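Local coordinates for protein fervidolysin (Fervidobacterium pennivorans, PDB 1R6V) that degrades keratin into peptides as a calcium-binding, subtilisin-like serine endopeptidase, allowing its bacterium to grow on native feathers, at residues 128-132 and 366-370; 345-351 and 373-378. The protein carries 1 engineered substitution. All coordinates share one frame; numbering follows the deposited sequence.

Contact 1: 128-132 and 366-370; sequences GEELS and VPATN. With CA (calcium ion), chain B.
The carboxylate of E130 takes hold of T369 with both oxygens, one for the backbone amide and one for the side-chain hydroxyl. T369 N donates to E130 OE1 at 2.8 Å, reaching it from the syn side but 35° out of the carboxylate plane, while T369 OG1 donates a hydrogen bond to the syn lone pair of E130 OE2 at 2.7 Å. With CG between the backbone N and carbonyl carbon (chi1 66°) and the chain extended beyond it, E130 spans the gap to 366-370. Neither end relies on this pair alone: G216 N also donates to E130 OE1, and K215 NZ bonds T369 OG1. Next to this polar grip, L131 fits its CD1 tightly against V366 CG1, 3.5 Å away, and its CD2 against P367 CG. Within 128-132, the type I turn from E129 to S132 is closed twice at E129 O, by S132 N and by S132 OG at 2.6 Å. From this turn E129 OE1 reaches the calcium at 2.4 Å; the carboxylates of D171 and D213 and the backbone carbonyls of K211, K215 and I217 complete the site. Neighbouring glutamates thus divide the work, one ligating the metal and the next binding a surface loop together with the calcium loop's own backbone.

Contact 2: 345-351 and 373-378; sequences VTILSTV and TYDYYQ
Two strands of a three-stranded antiparallel sheet in the subtilisin-like catalytic domain, 347-350 and 374-378, pair here, the latter leading into helix 380-397, whose first turn holds S381, the probable charge-relay serine. Strand 104-105, probably part of the propeptide, pairs with the other edge of 374-378. I347 with Y377 and S349 with D375 are the hydrogen-bonded pairs, the straightest link being I347 N to Y377 O (2.9 Å, 173° at the hydrogen). T346 shares Y377 with I347, a G1 beta bulge at the start of the first strand. At the other end V351 N donates to T373 O, and T373 OG1 returns a bond to V351 O at 2.7 Å, so one backbone bond and one side-chain bond extend the pairing past the last bridge.

Between them, L348 and Y376 form a non-hydrogen-bonded pair on one face. With CG anti to the backbone N (chi1 178°), L348 lays CD1 over the centre of the Y376 ring, a CH-pi contact 3.7 Å from the centroid, while its CB lies near Y376 CE2. Y376 OH bonds E134, and replacing the tyrosine with an alanine would probably leave L348 CD1 without its aromatic platform and E134 without this hydroxyl partner. On the opposite face Y377 stacks on H203 and its hydroxyl bonds S199, next to A200, an engineered residue at the position inferred to belong to the charge relay system. There V351 CG1 approaches the phenol end of the ring, 3.5 Å from Y377 OH.

How the contacts relate
The centres of contacts 1 and 2 lie about 13 Å apart, and their segments alternate along the chain: 128-132, 345-351, 366-370, then 373-378. The loop that contains 366-370 connects the two strands of contact 2, so contact 1 pins the connection of this hairpin to the 128-132 segment, which supplies a calcium ligand. The two are also in direct touch: A368 CB packs on Y374 CE1 at 3.6 Å, V366 reaches both Y374 and Y376, and L131 CD1 meets L348 CD2. Y374 OH, bonded to both N370 and the calcium ligand D171, ties them further. Calcium site, surface loop and buried strand pair are therefore one continuous packed unit.

Contact 1: 128-132 and 366-370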
loop_
_atom_site.group_PDB
_atom_site.type_symbol
_atom_site.label_atom_id
_atom_site.label_comp_id
_atom_site.label_asym_id
_atom_site.label_seq_id
_atom_site.Cartn_x
_atom_site.Cartn_y
_atom_site.Cartn_z
ATOM N N GLY A 128 -6.219 24.278 31.914
ATOM C CA GLY A 128 -7.191 25.360 31.823
ATOM C C GLY A 128 -8.641 24.981 31.547
ATOM O O GLY A 128 -9.543 25.814 31.677
ATOM N N GLU A 129 -8.867 23.727 31.169
ATOM C CA GLU A 129 -10.207 23.235 30.848
ATOM C C GLU A 129 -10.805 22.502 32.037
ATOM O O GLU A 129 -10.080 21.873 32.804
ATOM C CB GLU A 129 -10.141 22.262 29.671
ATOM C CG GLU A 129 -9.231 22.731 28.564
ATOM C CD GLU A 129 -9.731 23.985 27.905
ATOM O OE1 GLU A 129 -10.555 23.863 26.973
ATOM O OE2 GLU A 129 -9.311 25.094 28.320
ATOM N N GLU A 130 -12.125 22.548 32.156
ATOM C CA GLU A 130 -12.794 21.894 33.267
ATOM C C GLU A 130 -12.522 20.394 33.356
ATOM O O GLU A 130 -12.568 19.829 34.444
ATOM C CB GLU A 130 -14.295 22.153 33.193
ATOM C CG GLU A 130 -14.956 21.515 32.004
ATOM C CD GLU A 130 -16.314 22.113 31.712
ATOM O OE1 GLU A 130 -16.892 21.761 30.669
ATOM O OE2 GLU A 130 -16.809 22.939 32.527
ATOM N N LEU A 131 -12.234 19.741 32.230
ATOM C CA LEU A 131 -11.962 18.306 32.264
ATOM C C LEU A 131 -10.474 17.955 32.235
ATOM O O LEU A 131 -10.114 16.788 32.068
ATOM C CB LEU A 131 -12.688 17.596 31.108
ATOM C CG LEU A 131 -14.207 17.843 31.070
ATOM C CD1 LEU A 131 -14.819 17.103 29.878
ATOM C CD2 LEU A 131 -14.853 17.386 32.390
ATOM N N SER A 132 -9.613 18.954 32.430
ATOM C CA SER A 132 -8.162 18.740 32.413
ATOM C C SER A 132 -7.695 17.579 33.269
ATOM O O SER A 132 -6.761 16.868 32.900
ATOM C CB SER A 132 -7.413 19.979 32.913
ATOM O OG SER A 132 -7.649 21.112 32.119
ATOM N N VAL A 366 -19.749 12.510 32.249
ATOM C CA VAL A 366 -18.708 13.515 32.035
ATOM C C VAL A 366 -19.229 14.890 32.445
ATOM O O VAL A 366 -20.167 15.415 31.846
ATOM C CB VAL A 366 -18.257 13.532 30.556
ATOM C CG1 VAL A 366 -17.171 14.586 30.344
ATOM C CG2 VAL A 366 -17.731 12.157 30.168
ATOM N N PRO A 367 -18.616 15.495 33.473
ATOM C CA PRO A 367 -19.027 16.809 33.980
ATOM C C PRO A 367 -18.709 18.035 33.116
ATOM O O PRO A 367 -18.181 19.033 33.615
ATOM C CB PRO A 367 -18.361 16.857 35.354
ATOM C CG PRO A 367 -17.057 16.140 35.109
ATOM C CD PRO A 367 -17.464 14.963 34.231
ATOM N N ALA A 368 -19.033 17.968 31.828
ATOM C CA ALA A 368 -18.802 19.101 30.919
ATOM C C ALA A 368 -19.922 20.127 31.115
ATOM O O ALA A 368 -21.048 19.765 31.452
ATOM C CB ALA A 368 -18.785 18.622 29.458
ATOM N N THR A 369 -19.626 21.404 30.902
ATOM C CA THR A 369 -20.660 22.416 31.083
ATOM C C THR A 369 -20.955 23.171 29.791
ATOM O O THR A 369 -21.517 24.265 29.816
ATOM C CB THR A 369 -20.274 23.431 32.187
ATOM O OG1 THR A 369 -19.093 24.139 31.803
ATOM C CG2 THR A 369 -20.021 22.719 33.504
ATOM N N ASN A 370 -20.594 22.576 28.659
ATOM C CA ASN A 370 -20.808 23.223 27.372
ATOM C C ASN A 370 -21.880 22.545 26.537
ATOM O O ASN A 370 -22.073 22.889 25.369
ATOM C CB ASN A 370 -19.496 23.268 26.587
ATOM C CG ASN A 370 -18.883 21.900 26.405
ATOM O OD1 ASN A 370 -19.466 20.888 26.796
ATOM N ND2 ASN A 370 -17.693 21.858 25.810
HETATM CA CA CA B . -12.158 23.000 25.452
#

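Contact 2: 345-351 and 373-378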
loop_
_atom_site.group_PDB
_atom_site.type_symbol
_atom_site.label_atom_id
_atom_site.label_comp_id
_atom_site.label_asym_id
_atom_site.label_seq_id
_atom_site.Cartn_x
_atom_site.Cartn_y
_atom_site.Cartn_z
ATOM N N VAL A 345 -5.347 4.319 25.917
ATOM C CA VAL A 345 -6.310 3.643 26.785
ATOM C C VAL A 345 -6.934 4.713 27.676
ATOM O O VAL A 345 -6.241 5.596 28.152
ATOM C CB VAL A 345 -5.615 2.535 27.634
ATOM C CG1 VAL A 345 -6.644 1.797 28.462
ATOM C CG2 VAL A 345 -4.895 1.546 26.720
ATOM N N THR A 346 -8.254 4.667 27.865
ATOM C CA THR A 346 -8.945 5.644 28.702
ATOM C C THR A 346 -8.692 7.076 28.220
ATOM O O THR A 346 -8.318 7.960 28.989
ATOM C CB THR A 346 -8.515 5.493 30.187
ATOM O OG1 THR A 346 -8.514 4.100 30.527
ATOM C CG2 THR A 346 -9.500 6.219 31.114
ATOM N N ILE A 347 -8.914 7.286 26.928
ATOM C CA ILE A 347 -8.733 8.591 26.318
ATOM C C ILE A 347 -10.090 9.278 26.175
ATOM O O ILE A 347 -10.937 8.860 25.367
ATOM C CB ILE A 347 -8.095 8.479 24.916
ATOM C CG1 ILE A 347 -6.758 7.729 24.994
ATOM C CG2 ILE A 347 -7.921 9.881 24.312
ATOM C CD1 ILE A 347 -5.748 8.319 25.978
ATOM N N LEU A 348 -10.265 10.348 26.943
ATOM C CA LEU A 348 -11.483 11.133 26.945
ATOM C C LEU A 348 -11.445 12.144 25.803
ATOM O O LEU A 348 -10.483 12.890 25.679
ATOM C CB LEU A 348 -11.617 11.880 28.278
ATOM C CG LEU A 348 -12.850 12.785 28.380
ATOM C CD1 LEU A 348 -14.115 11.924 28.250
ATOM C CD2 LEU A 348 -12.846 13.526 29.735
ATOM N N SER A 349 -12.485 12.144 24.971
ATOM C CA SER A 349 -12.563 13.090 23.865
ATOM C C SER A 349 -13.994 13.315 23.400
ATOM O O SER A 349 -14.943 12.715 23.914
ATOM C CB SER A 349 -11.719 12.627 22.687
ATOM O OG SER A 349 -11.576 13.703 21.747
ATOM N N THR A 350 -14.118 14.196 22.416
ATOM C CA THR A 350 -15.387 14.577 21.817
ATOM C C THR A 350 -16.020 13.478 20.956
ATOM O O THR A 350 -15.319 12.780 20.230
ATOM C CB THR A 350 -15.177 15.818 20.912
ATOM O OG1 THR A 350 -14.025 15.608 20.079
ATOM C CG2 THR A 350 -14.930 17.065 21.744
ATOM N N VAL A 351 -17.336 13.293 21.070
ATOM C CA VAL A 351 -18.030 12.346 20.200
ATOM C C VAL A 351 -19.238 13.114 19.672
ATOM O O VAL A 351 -19.659 14.111 20.268
ATOM C CB VAL A 351 -18.483 11.014 20.900
ATOM C CG1 VAL A 351 -17.258 10.238 21.383
ATOM C CG2 VAL A 351 -19.467 11.287 22.039
ATOM N N THR A 373 -20.994 16.297 24.120
ATOM C CA THR A 373 -20.950 14.866 24.427
ATOM C C THR A 373 -19.527 14.339 24.344
ATOM O O THR A 373 -18.791 14.684 23.428
ATOM C CB THR A 373 -21.827 14.080 23.452
ATOM O OG1 THR A 373 -21.578 14.543 22.111
ATOM C CG2 THR A 373 -23.314 14.297 23.789
ATOM N N TYR A 374 -19.155 13.491 25.296
ATOM C CA TYR A 374 -17.802 12.944 25.353
ATOM C C TYR A 374 -17.839 11.477 25.706
ATOM O O TYR A 374 -18.837 10.985 26.217
ATOM C CB TYR A 374 -16.998 13.647 26.452
ATOM C CG TYR A 374 -16.845 15.126 26.239
ATOM C CD1 TYR A 374 -17.877 16.013 26.545
ATOM C CD2 TYR A 374 -15.678 15.635 25.665
ATOM C CE1 TYR A 374 -17.757 17.368 26.273
ATOM C CE2 TYR A 374 -15.544 16.979 25.389
ATOM C CZ TYR A 374 -16.585 17.843 25.688
ATOM O OH TYR A 374 -16.457 19.168 25.369
ATOM N N ASP A 375 -16.741 10.781 25.436
ATOM C CA ASP A 375 -16.652 9.376 25.811
ATOM C C ASP A 375 -15.196 8.985 25.925
ATOM O O ASP A 375 -14.306 9.645 25.367
ATOM C CB ASP A 375 -17.357 8.445 24.801
ATOM C CG ASP A 375 -17.979 7.222 25.480
ATOM O OD1 ASP A 375 -17.598 6.941 26.643
ATOM O OD2 ASP A 375 -18.838 6.548 24.849
ATOM N N TYR A 376 -14.965 7.903 26.650
ATOM C CA TYR A 376 -13.626 7.369 26.870
ATOM C C TYR A 376 -13.417 6.168 25.948
ATOM O O TYR A 376 -14.163 5.196 26.013
ATOM C CB TYR A 376 -13.451 6.898 28.322
ATOM C CG TYR A 376 -13.707 7.953 29.372
ATOM C CD1 TYR A 376 -15.006 8.257 29.754
ATOM C CD2 TYR A 376 -12.659 8.640 29.983
ATOM C CE1 TYR A 376 -15.270 9.211 30.714
ATOM C CE2 TYR A 376 -12.919 9.615 30.960
ATOM C CZ TYR A 376 -14.234 9.885 31.310
ATOM O OH TYR A 376 -14.541 10.843 32.245
ATOM N N TYR A 377 -12.387 6.233 25.112
ATOM C CA TYR A 377 -12.083 5.156 24.181
ATOM C C TYR A 377 -10.694 4.575 24.425
ATOM O O TYR A 377 -9.844 5.182 25.086
ATOM C CB TYR A 377 -12.105 5.663 22.731
ATOM C CG TYR A 377 -13.463 5.987 22.149
ATOM C CD1 TYR A 377 -14.640 5.740 22.855
ATOM C CD2 TYR A 377 -13.561 6.518 20.865
ATOM C CE1 TYR A 377 -15.896 6.011 22.292
ATOM C CE2 TYR A 377 -14.799 6.799 20.293
ATOM C CZ TYR A 377 -15.962 6.546 21.005
ATOM O OH TYR A 377 -17.194 6.834 20.440
ATOM N N GLN A 378 -10.471 3.404 23.845
ATOM C CA GLN A 378 -9.186 2.739 23.917
ATOM C C GLN A 378 -8.911 2.175 22.528
ATOM O O GLN A 378 -9.841 1.853 21.788
ATOM C CB GLN A 378 -9.249 1.619 24.952
ATOM C CG GLN A 378 -8.215 0.547 24.816
ATOM C CD GLN A 378 -8.682 -0.748 25.481
ATOM O OE1 GLN A 378 -8.924 -0.782 26.682
ATOM N NE2 GLN A 378 -8.814 -1.813 24.695
#